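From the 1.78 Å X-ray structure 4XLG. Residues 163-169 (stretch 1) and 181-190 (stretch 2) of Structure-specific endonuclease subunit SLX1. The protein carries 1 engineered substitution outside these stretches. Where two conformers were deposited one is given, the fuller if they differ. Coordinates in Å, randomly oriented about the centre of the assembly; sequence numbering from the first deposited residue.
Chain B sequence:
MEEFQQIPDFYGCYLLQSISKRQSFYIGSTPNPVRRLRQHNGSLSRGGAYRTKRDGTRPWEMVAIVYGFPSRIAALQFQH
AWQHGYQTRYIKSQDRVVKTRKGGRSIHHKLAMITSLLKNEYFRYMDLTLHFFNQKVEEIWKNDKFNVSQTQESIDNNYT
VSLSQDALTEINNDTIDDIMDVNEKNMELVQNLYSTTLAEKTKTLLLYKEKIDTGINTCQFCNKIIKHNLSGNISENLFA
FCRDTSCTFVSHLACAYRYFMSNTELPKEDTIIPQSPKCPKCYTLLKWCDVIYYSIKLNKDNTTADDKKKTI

Stretch 1, residues 163-169: LSQDALT
Stretch 2, residues 181-190: DVNEKNMELV

A short turn can pack against a helix without a direct hydrogen bond, and this pair of stretches in SLX1 is a compact example: the contact is mostly apolar, with one bridging water, and 292 Å² is buried, both sides summed. Stretch 1 enters as extended chain at Leu163 and Ser164, turns a corner through a type II turn from Ser164 to Ala167, closed by Ala167 N to Ser164 O at 3.1 Å, and leaves extended through Leu168. Asp166 takes the positive phi of the turn (62/27). Stretch 2 is helical throughout, phi/psi near -63/-43, with regular i to i+4 bonds such as Leu189 N to Lys185 O at 3.0 Å. In register, Leu168 CA lies 7.3 Å from Asn186 CA, and Ser164 CA lies 6.8 Å from Leu189 CA.

Along the helix, Asp181 comes first; its OD1 accepts a 2.7 Å hydrogen bond from Lys185 NZ, one turn on, as part of a salt bridge. Val182 (chi1 t) offers CG1 to Leu168 CD1 at 3.8 Å, a methyl of the beta-branched valine against a leucine methyl. Lys185 (m, t, t, p) starts toward stretch 1, its CB 4.0 Å from Leu168 CD2, but its amine leads away, so aliphatic carbon makes the contact while the charge is paired within the helix. Asn186 (chi1 t) contributes backbone as well as side chain: its N is 4.2 Å from Leu168 CD1, while its amide is satisfied elsewhere in the structure.

Leu189 (m, t) completes the contact. Leu189 CD2 reaches the turn, 3.5 Å from Gln165 O and 3.7 Å from Asp166 O; Leu189 CD1 lies 3.9 Å from Ala167 CA and 4.2 Å from Leu168 CG. Leu168, also m, t, points toward the helix, and these two leucines bury the most surface. Polar linkage falls to one water, 2.6 Å from Ser164 OG (chi1 m), which donates to Leu189 O at 2.7 Å.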

# COMPACT_ATOMS: atom_id res chain seq x y z
N LEU B 163 6.50 3.83 -15.15
CA LEU B 163 7.11 5.09 -15.61
C LEU B 163 6.09 5.81 -16.47
O LEU B 163 5.48 5.18 -17.37
CB LEU B 163 8.40 4.82 -16.43
CG LEU B 163 9.03 6.06 -17.09
CD1 LEU B 163 9.68 6.96 -16.05
CD2 LEU B 163 10.10 5.59 -18.15
N SER B 164 5.86 7.08 -16.19
CA SER B 164 4.86 7.84 -16.94
C SER B 164 5.12 7.82 -18.43
O SER B 164 6.25 7.96 -18.86
CB SER B 164 4.84 9.30 -16.49
OG SER B 164 4.09 9.46 -15.31
N GLN B 165 4.06 7.65 -19.21
CA GLN B 165 4.17 7.97 -20.62
C GLN B 165 4.55 9.45 -20.69
O GLN B 165 3.99 10.28 -19.96
CB GLN B 165 2.85 7.70 -21.33
CG GLN B 165 2.87 8.06 -22.80
CD GLN B 165 1.78 7.32 -23.53
OE1 GLN B 165 0.62 7.37 -23.13
NE2 GLN B 165 2.15 6.60 -24.59
N ASP B 166 5.50 9.80 -21.55
CA ASP B 166 5.96 11.20 -21.66
C ASP B 166 6.60 11.74 -20.37
O ASP B 166 6.57 12.94 -20.11
CB ASP B 166 4.81 12.13 -22.07
CG ASP B 166 4.16 11.72 -23.37
OD1 ASP B 166 4.86 11.27 -24.31
OD2 ASP B 166 2.91 11.84 -23.42
N ALA B 167 7.17 10.85 -19.55
CA ALA B 167 7.97 11.26 -18.39
C ALA B 167 9.01 12.29 -18.80
O ALA B 167 9.59 12.22 -19.92
CB ALA B 167 8.69 10.04 -17.76
N LEU B 168 9.27 13.24 -17.92
CA LEU B 168 10.35 14.20 -18.15
C LEU B 168 11.71 13.51 -18.11
O LEU B 168 11.88 12.47 -17.50
CB LEU B 168 10.30 15.33 -17.11
CG LEU B 168 8.98 16.11 -17.20
CD1 LEU B 168 9.08 17.38 -16.38
CD2 LEU B 168 8.60 16.36 -18.72
N THR B 169 12.70 14.13 -18.71
CA THR B 169 14.04 13.57 -18.68
C THR B 169 15.00 14.57 -18.04
O THR B 169 14.82 14.93 -16.87
CB THR B 169 14.49 13.17 -20.11
OG1 THR B 169 14.37 14.28 -21.01
CG2 THR B 169 13.60 12.01 -20.61
N ASP B 181 7.82 25.49 -17.42
CA ASP B 181 7.47 24.41 -18.38
C ASP B 181 7.60 23.04 -17.65
O ASP B 181 6.76 22.16 -17.79
CB ASP B 181 8.39 24.45 -19.58
CG ASP B 181 8.15 23.29 -20.58
OD1 ASP B 181 7.05 23.23 -21.14
OD2 ASP B 181 9.07 22.46 -20.81
N VAL B 182 8.70 22.88 -16.90
CA VAL B 182 8.87 21.63 -16.14
C VAL B 182 7.73 21.42 -15.13
O VAL B 182 7.11 20.34 -15.06
CB VAL B 182 10.28 21.59 -15.41
CG1 VAL B 182 10.34 20.36 -14.42
CG2 VAL B 182 11.39 21.56 -16.46
N ASN B 183 7.38 22.48 -14.40
CA ASN B 183 6.34 22.42 -13.39
C ASN B 183 4.99 22.05 -14.08
O ASN B 183 4.27 21.15 -13.60
CB ASN B 183 6.27 23.76 -12.68
CG ASN B 183 5.11 23.92 -11.72
OD1 ASN B 183 4.63 25.03 -11.59
ND2 ASN B 183 4.66 22.86 -11.03
N GLU B 184 4.69 22.73 -15.19
CA GLU B 184 3.38 22.45 -15.84
C GLU B 184 3.31 21.03 -16.38
O GLU B 184 2.26 20.36 -16.27
CB GLU B 184 3.12 23.46 -16.98
CG GLU B 184 2.86 24.81 -16.36
N LYS B 185 4.40 20.56 -17.00
CA LYS B 185 4.39 19.21 -17.57
C LYS B 185 4.33 18.17 -16.47
O LYS B 185 3.58 17.17 -16.58
CB LYS B 185 5.62 18.95 -18.45
CG LYS B 185 5.50 19.59 -19.86
CD LYS B 185 6.78 19.38 -20.67
CE LYS B 185 6.60 19.77 -22.14
NZ LYS B 185 5.88 21.06 -22.28
N ASN B 186 5.09 18.39 -15.40
CA ASN B 186 5.07 17.45 -14.28
C ASN B 186 3.66 17.40 -13.65
O ASN B 186 3.15 16.32 -13.34
CB ASN B 186 6.11 17.87 -13.24
CG ASN B 186 6.07 17.00 -11.95
OD1 ASN B 186 5.76 17.50 -10.87
ND2 ASN B 186 6.47 15.72 -12.10
N MET B 187 3.00 18.54 -13.50
CA MET B 187 1.62 18.54 -12.92
C MET B 187 0.70 17.67 -13.78
O MET B 187 -0.15 16.95 -13.23
CB MET B 187 1.00 19.97 -12.89
CG MET B 187 1.57 20.81 -11.74
SD MET B 187 0.99 20.16 -10.08
CE MET B 187 -0.76 20.32 -10.17
N GLU B 188 0.85 17.77 -15.08
CA GLU B 188 -0.04 17.04 -16.00
C GLU B 188 0.23 15.52 -15.79
O GLU B 188 -0.70 14.70 -15.79
CB GLU B 188 0.16 17.44 -17.48
CG GLU B 188 -0.94 16.83 -18.27
CD GLU B 188 -2.29 17.43 -17.81
OE1 GLU B 188 -3.27 16.68 -17.50
OE2 GLU B 188 -2.34 18.67 -17.70
N LEU B 189 1.51 15.14 -15.64
CA LEU B 189 1.83 13.71 -15.42
C LEU B 189 1.22 13.18 -14.11
O LEU B 189 0.76 12.03 -14.04
CB LEU B 189 3.36 13.48 -15.38
CG LEU B 189 4.05 13.86 -16.69
CD1 LEU B 189 5.61 13.68 -16.49
CD2 LEU B 189 3.61 13.02 -17.85
N VAL B 190 1.29 14.00 -13.07
CA VAL B 190 0.79 13.60 -11.74
C VAL B 190 -0.76 13.50 -11.86
O VAL B 190 -1.37 12.52 -11.36
CB VAL B 190 1.18 14.60 -10.63
CG1 VAL B 190 0.47 14.26 -9.27
CG2 VAL B 190 2.73 14.59 -10.40
O HOH W 1 1.60 10.08 -15.74